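Local coordinates for protein mRNA export factor MEX67 (Candida albicans, PDB 1Q40) that probably helps carry mRNA out of the nucleus, its NTF2-like middle domain pairing with a second protein chain, at residues 110-115 and 181-186; 126-129 and 134-137. One frame throughout, in Å; residues are numbered along the deposited sequence.

Contact 1 of 2, residues 110-115 and 181-186; sequences TRHDII and KSFDRT
H112 and F183 meet ring to ring in the protein interior. From CB of H112 the chain turns so that CG lies beside the backbone N (chi1 -64°), and this swings the imidazole toward strand 181-190. A histidine suits the place because its ring can commit ND1 to a hydrogen bond outside the two segments while the CD2-NE2 side lies against an aromatic ring. CD2 comes 3.6 Å from F183 CE2, and NE2 follows at 3.7 Å from the same F183 CE2, with F183 CZ lying almost in the imidazole plane. The ring planes are nearly perpendicular, at 84°, yet the approach is oblique on the phenylalanine side. Within the NTF2-like fold H112, just past the end of strand 109-111, reaches across to F183 of strand 181-190; strand 134-146 pairs with both strands and lies between them. H112 also leans on L25 of helix 14-29, the helix packed against the curved sheet. F183 suits the site because its flat hydrocarbon ring can pack against H112 and also touches L204 of strand 198-208. The histidine backbone is steadied by D29, whose carboxylate bonds H112 N through one oxygen and T110 OG1 through the other.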
loop_
_atom_site.group_PDB
_atom_site.type_symbol
_atom_site.label_atom_id
_atom_site.label_comp_id
_atom_site.label_asym_id
_atom_site.label_seq_id
_atom_site.Cartn_x
_atom_site.Cartn_y
_atom_site.Cartn_z
ATOM N N THR B 110 13.091 16.861 0.822
ATOM C CA THR B 110 13.525 15.599 1.413
ATOM C C THR B 110 14.968 15.232 1.104
ATOM O O THR B 110 15.598 15.762 0.185
ATOM C CB THR B 110 12.649 14.451 0.868
ATOM O OG1 THR B 110 12.597 14.520 -0.569
ATOM C CG2 THR B 110 11.183 14.594 1.332
ATOM N N ARG B 111 15.463 14.272 1.871
ATOM C CA ARG B 111 16.613 13.486 1.467
ATOM C C ARG B 111 16.353 12.008 1.775
ATOM O O ARG B 111 16.073 11.638 2.914
ATOM C CB ARG B 111 17.905 14.004 2.098
ATOM C CG ARG B 111 17.873 14.179 3.578
ATOM C CD ARG B 111 18.684 13.134 4.324
ATOM N NE ARG B 111 20.123 13.348 4.191
ATOM C CZ ARG B 111 21.043 12.494 4.632
ATOM N NH1 ARG B 111 20.679 11.364 5.237
ATOM N NH2 ARG B 111 22.333 12.769 4.471
ATOM N N HIS B 112 16.360 11.201 0.717
ATOM C CA HIS B 112 16.287 9.751 0.788
ATOM C C HIS B 112 17.719 9.245 0.659
ATOM O O HIS B 112 18.380 9.505 -0.342
ATOM C CB HIS B 112 15.463 9.192 -0.369
ATOM C CG HIS B 112 14.022 9.612 -0.368
ATOM N ND1 HIS B 112 13.619 10.904 -0.631
ATOM C CD2 HIS B 112 12.891 8.898 -0.169
ATOM C CE1 HIS B 112 12.299 10.969 -0.579
ATOM N NE2 HIS B 112 11.832 9.763 -0.304
ATOM N N ASP B 113 18.191 8.515 1.657
ATOM C CA ASP B 113 19.602 8.126 1.741
ATOM C C ASP B 113 19.825 6.773 1.051
ATOM O O ASP B 113 20.329 5.828 1.655
ATOM C CB ASP B 113 20.000 8.105 3.223
ATOM C CG ASP B 113 21.494 7.998 3.443
ATOM O OD1 ASP B 113 22.283 8.599 2.671
ATOM O OD2 ASP B 113 21.963 7.322 4.391
ATOM N N ILE B 114 19.447 6.695 -0.225
ATOM C CA ILE B 114 19.428 5.433 -0.966
ATOM C C ILE B 114 20.802 5.005 -1.495
ATOM O O ILE B 114 21.037 3.815 -1.683
ATOM C CB ILE B 114 18.396 5.489 -2.131
ATOM C CG1 ILE B 114 18.111 4.077 -2.671
ATOM C CG2 ILE B 114 18.859 6.413 -3.262
ATOM C CD1 ILE B 114 16.639 3.804 -2.938
ATOM N N ILE B 115 21.693 5.966 -1.739
ATOM C CA ILE B 115 23.052 5.664 -2.214
ATOM C C ILE B 115 23.915 5.118 -1.071
ATOM O O ILE B 115 24.562 4.083 -1.219
ATOM C CB ILE B 115 23.716 6.924 -2.839
ATOM C CG1 ILE B 115 22.991 7.334 -4.127
ATOM C CG2 ILE B 115 25.207 6.686 -3.124
ATOM C CD1 ILE B 115 23.157 8.806 -4.471
ATOM N N LYS B 181 9.729 10.690 8.069
ATOM C CA LYS B 181 8.506 9.934 7.809
ATOM C C LYS B 181 8.866 8.599 7.147
ATOM O O LYS B 181 9.900 8.476 6.517
ATOM C CB LYS B 181 7.571 10.713 6.883
ATOM C CG LYS B 181 7.241 12.143 7.326
ATOM C CD LYS B 181 6.252 12.177 8.473
ATOM C CE LYS B 181 5.684 13.581 8.670
ATOM N NZ LYS B 181 6.754 14.594 8.898
ATOM N N SER B 182 8.014 7.596 7.308
ATOM C CA SER B 182 8.117 6.395 6.483
ATOM C C SER B 182 7.100 6.528 5.364
ATOM O O SER B 182 6.207 7.379 5.421
ATOM C CB SER B 182 7.903 5.126 7.301
ATOM O OG SER B 182 9.050 4.863 8.088
ATOM N N PHE B 183 7.269 5.726 4.323
ATOM C CA PHE B 183 6.433 5.841 3.138
ATOM C C PHE B 183 6.485 4.609 2.244
ATOM O O PHE B 183 7.395 3.770 2.333
ATOM C CB PHE B 183 6.882 7.048 2.300
ATOM C CG PHE B 183 8.113 6.778 1.483
ATOM C CD1 PHE B 183 8.002 6.337 0.163
ATOM C CD2 PHE B 183 9.372 6.923 2.040
ATOM C CE1 PHE B 183 9.136 6.047 -0.592
ATOM C CE2 PHE B 183 10.529 6.646 1.288
ATOM C CZ PHE B 183 10.411 6.215 -0.029
ATOM N N ASP B 184 5.485 4.548 1.365
ATOM C CA ASP B 184 5.425 3.611 0.254
ATOM C C ASP B 184 4.996 4.386 -0.987
ATOM O O ASP B 184 4.129 5.242 -0.913
ATOM C CB ASP B 184 4.423 2.507 0.556
ATOM C CG ASP B 184 4.505 2.020 2.000
ATOM O OD1 ASP B 184 5.280 1.055 2.260
ATOM O OD2 ASP B 184 3.830 2.549 2.926
ATOM N N ARG B 185 5.595 4.082 -2.129
ATOM C CA ARG B 185 5.288 4.779 -3.357
ATOM C C ARG B 185 5.222 3.797 -4.526
ATOM O O ARG B 185 6.148 3.016 -4.728
ATOM C CB ARG B 185 6.347 5.840 -3.630
ATOM C CG ARG B 185 5.912 6.882 -4.645
ATOM C CD ARG B 185 6.825 8.105 -4.706
ATOM N NE ARG B 185 6.257 9.116 -5.587
ATOM C CZ ARG B 185 6.669 10.373 -5.675
ATOM N NH1 ARG B 185 6.076 11.195 -6.527
ATOM N NH2 ARG B 185 7.656 10.820 -4.923
ATOM N N THR B 186 4.141 3.878 -5.296
ATOM C CA THR B 186 3.864 2.978 -6.414
ATOM C C THR B 186 3.794 3.759 -7.722
ATOM O O THR B 186 3.045 4.724 -7.836
ATOM C CB THR B 186 2.530 2.240 -6.171
ATOM O OG1 THR B 186 2.658 1.390 -5.034
ATOM C CG2 THR B 186 2.195 1.271 -7.309
#

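Contact 2 of 2, residues 126-129 and 134-137; sequences YKFP and IMIT
Y126 and M135 form an antiparallel hydrogen-bonded pair. The bond from M135 N to Y126 O is 2.8 Å long and nearly straight (172°); the return bond, from Y126 N to M135 O, is 3.1 Å long and more bent at 159°. I134 CA adds a weaker C-H contact to Y126 O at 3.4 Å, so that this carbonyl is approached by two donors. A water lies at the edge of the tyrosine ring between Y126 OH and T137 OG1, but it is modelled so close to both that the bridge is doubtful.

Both side chains of the pair rise from the same face of the sheet. M135, built as selenomethionine, sets its CB over one face of the Y126 ring, 3.8 Å from the centroid, in a CH-pi contact. Its chain then bends at chi2 and chi3, leaving SE oblique to the tyrosine but at the edge of F128, 3.8 Å from F128 CD1. F128 gets there because its CG stands anti to the backbone N (chi1 -164°), beyond the end of the strand. Methionine's flexible, polarisable side chain, here with selenium in place of sulfur, can touch both aromatic rings; both are Met-aromatic contacts. Next door, K127 and I134 diverge, the lysine being exposed. Y126 and M135 also pack on apolar side chains of a second protein's chain. The arrangement is that of a beta hairpin next to its turn, strands 122-127 and 134-146, in the NTF2-like sheet.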
loop_
_atom_site.group_PDB
_atom_site.type_symbol
_atom_site.label_atom_id
_atom_site.label_comp_id
_atom_site.label_asym_id
_atom_site.label_seq_id
_atom_site.Cartn_x
_atom_site.Cartn_y
_atom_site.Cartn_z
ATOM N N TYR B 126 7.235 -5.755 -11.061
ATOM C CA TYR B 126 6.541 -6.797 -11.803
ATOM C C TYR B 126 5.731 -6.199 -12.957
ATOM O O TYR B 126 5.605 -4.989 -13.070
ATOM C CB TYR B 126 5.637 -7.608 -10.858
ATOM C CG TYR B 126 4.714 -6.771 -9.970
ATOM C CD1 TYR B 126 3.361 -6.653 -10.267
ATOM C CD2 TYR B 126 5.195 -6.113 -8.837
ATOM C CE1 TYR B 126 2.503 -5.898 -9.464
ATOM C CE2 TYR B 126 4.340 -5.343 -8.020
ATOM C CZ TYR B 126 2.995 -5.249 -8.346
ATOM O OH TYR B 126 2.137 -4.516 -7.565
ATOM N N LYS B 127 5.186 -7.058 -13.813
ATOM C CA LYS B 127 4.440 -6.620 -14.989
ATOM C C LYS B 127 3.051 -6.067 -14.643
ATOM O O LYS B 127 2.336 -6.624 -13.814
ATOM C CB LYS B 127 4.273 -7.780 -15.985
ATOM C CG LYS B 127 5.505 -8.083 -16.832
ATOM C CD LYS B 127 5.195 -9.159 -17.882
ATOM C CE LYS B 127 6.450 -9.639 -18.609
ATOM N NZ LYS B 127 6.128 -10.396 -19.854
ATOM N N PHE B 128 2.697 -4.969 -15.301
ATOM C CA PHE B 128 1.325 -4.482 -15.387
ATOM C C PHE B 128 0.605 -5.304 -16.480
ATOM O O PHE B 128 1.223 -5.624 -17.497
ATOM C CB PHE B 128 1.351 -2.989 -15.745
ATOM C CG PHE B 128 0.057 -2.274 -15.498
ATOM C CD1 PHE B 128 -0.399 -2.064 -14.206
ATOM C CD2 PHE B 128 -0.703 -1.798 -16.557
ATOM C CE1 PHE B 128 -1.595 -1.406 -13.974
ATOM C CE2 PHE B 128 -1.900 -1.138 -16.328
ATOM C CZ PHE B 128 -2.344 -0.944 -15.030
ATOM N N PRO B 129 -0.679 -5.640 -16.304
ATOM C CA PRO B 129 -1.371 -6.541 -17.246
ATOM C C PRO B 129 -1.459 -6.055 -18.703
ATOM O O PRO B 129 -1.438 -6.899 -19.592
ATOM C CB PRO B 129 -2.783 -6.661 -16.649
ATOM C CG PRO B 129 -2.636 -6.258 -15.226
ATOM C CD PRO B 129 -1.592 -5.190 -15.236
ATOM N N ILE B 134 5.249 -1.715 -16.406
ATOM C CA ILE B 134 5.720 -2.366 -15.192
ATOM C C ILE B 134 5.264 -1.578 -13.967
ATOM O O ILE B 134 5.062 -0.373 -14.036
ATOM C CB ILE B 134 7.268 -2.564 -15.204
ATOM C CG1 ILE B 134 8.017 -1.235 -15.182
ATOM C CG2 ILE B 134 7.708 -3.374 -16.438
ATOM C CD1 ILE B 134 9.441 -1.377 -14.729
HETATM N N MSE B 135 5.083 -2.295 -12.865
HETATM C CA MSE B 135 4.738 -1.730 -11.568
HETATM C C MSE B 135 5.996 -1.692 -10.736
HETATM O O MSE B 135 6.679 -2.699 -10.629
HETATM C CB MSE B 135 3.745 -2.627 -10.842
HETATM C CG MSE B 135 2.428 -2.820 -11.536
HETATM SE SE MSE B 135 1.044 -1.764 -10.670
HETATM C CE MSE B 135 0.591 -2.811 -9.244
ATOM N N ILE B 136 6.297 -0.537 -10.154
ATOM C CA ILE B 136 7.399 -0.396 -9.212
ATOM C C ILE B 136 6.865 0.167 -7.894
ATOM O O ILE B 136 6.307 1.259 -7.872
ATOM C CB ILE B 136 8.482 0.552 -9.769
ATOM C CG1 ILE B 136 8.950 0.112 -11.162
ATOM C CG2 ILE B 136 9.660 0.614 -8.798
ATOM C CD1 ILE B 136 9.723 1.177 -11.917
ATOM N N THR B 137 7.045 -0.580 -6.809
ATOM C CA THR B 137 6.677 -0.118 -5.473
ATOM C C THR B 137 7.902 -0.064 -4.558
ATOM O O THR B 137 8.623 -1.049 -4.402
ATOM C CB THR B 137 5.584 -1.015 -4.887
ATOM O OG1 THR B 137 4.385 -0.835 -5.645
ATOM C CG2 THR B 137 5.174 -0.582 -3.494
HETATM O O HOH W 1 3.137 -2.908 -6.081
#

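How the contacts relate
The centres of the two contacts lie about 19 Å apart, contact 1 near the middle of the chain and contact 2 toward its periphery. Along the sequence the order is 110-115, 126-129, 134-137, 181-186, so the hairpin of contact 2 falls between the two halves of contact 1. Strand 134-146 unites them: it pairs antiparallel with strands 109-111, 122-127 and 181-190, carrying 134-137 at one end. They touch directly where T186 OG1 probably hydrogen-bonds T137 OG1 at 2.9 Å. D184 and T186 of contact 1 and several residues of contact 2 reach the second protein's chain, whereas H112, F183 and R185 turn to the helix-covered side. One sheet thus serves both core and partner interface.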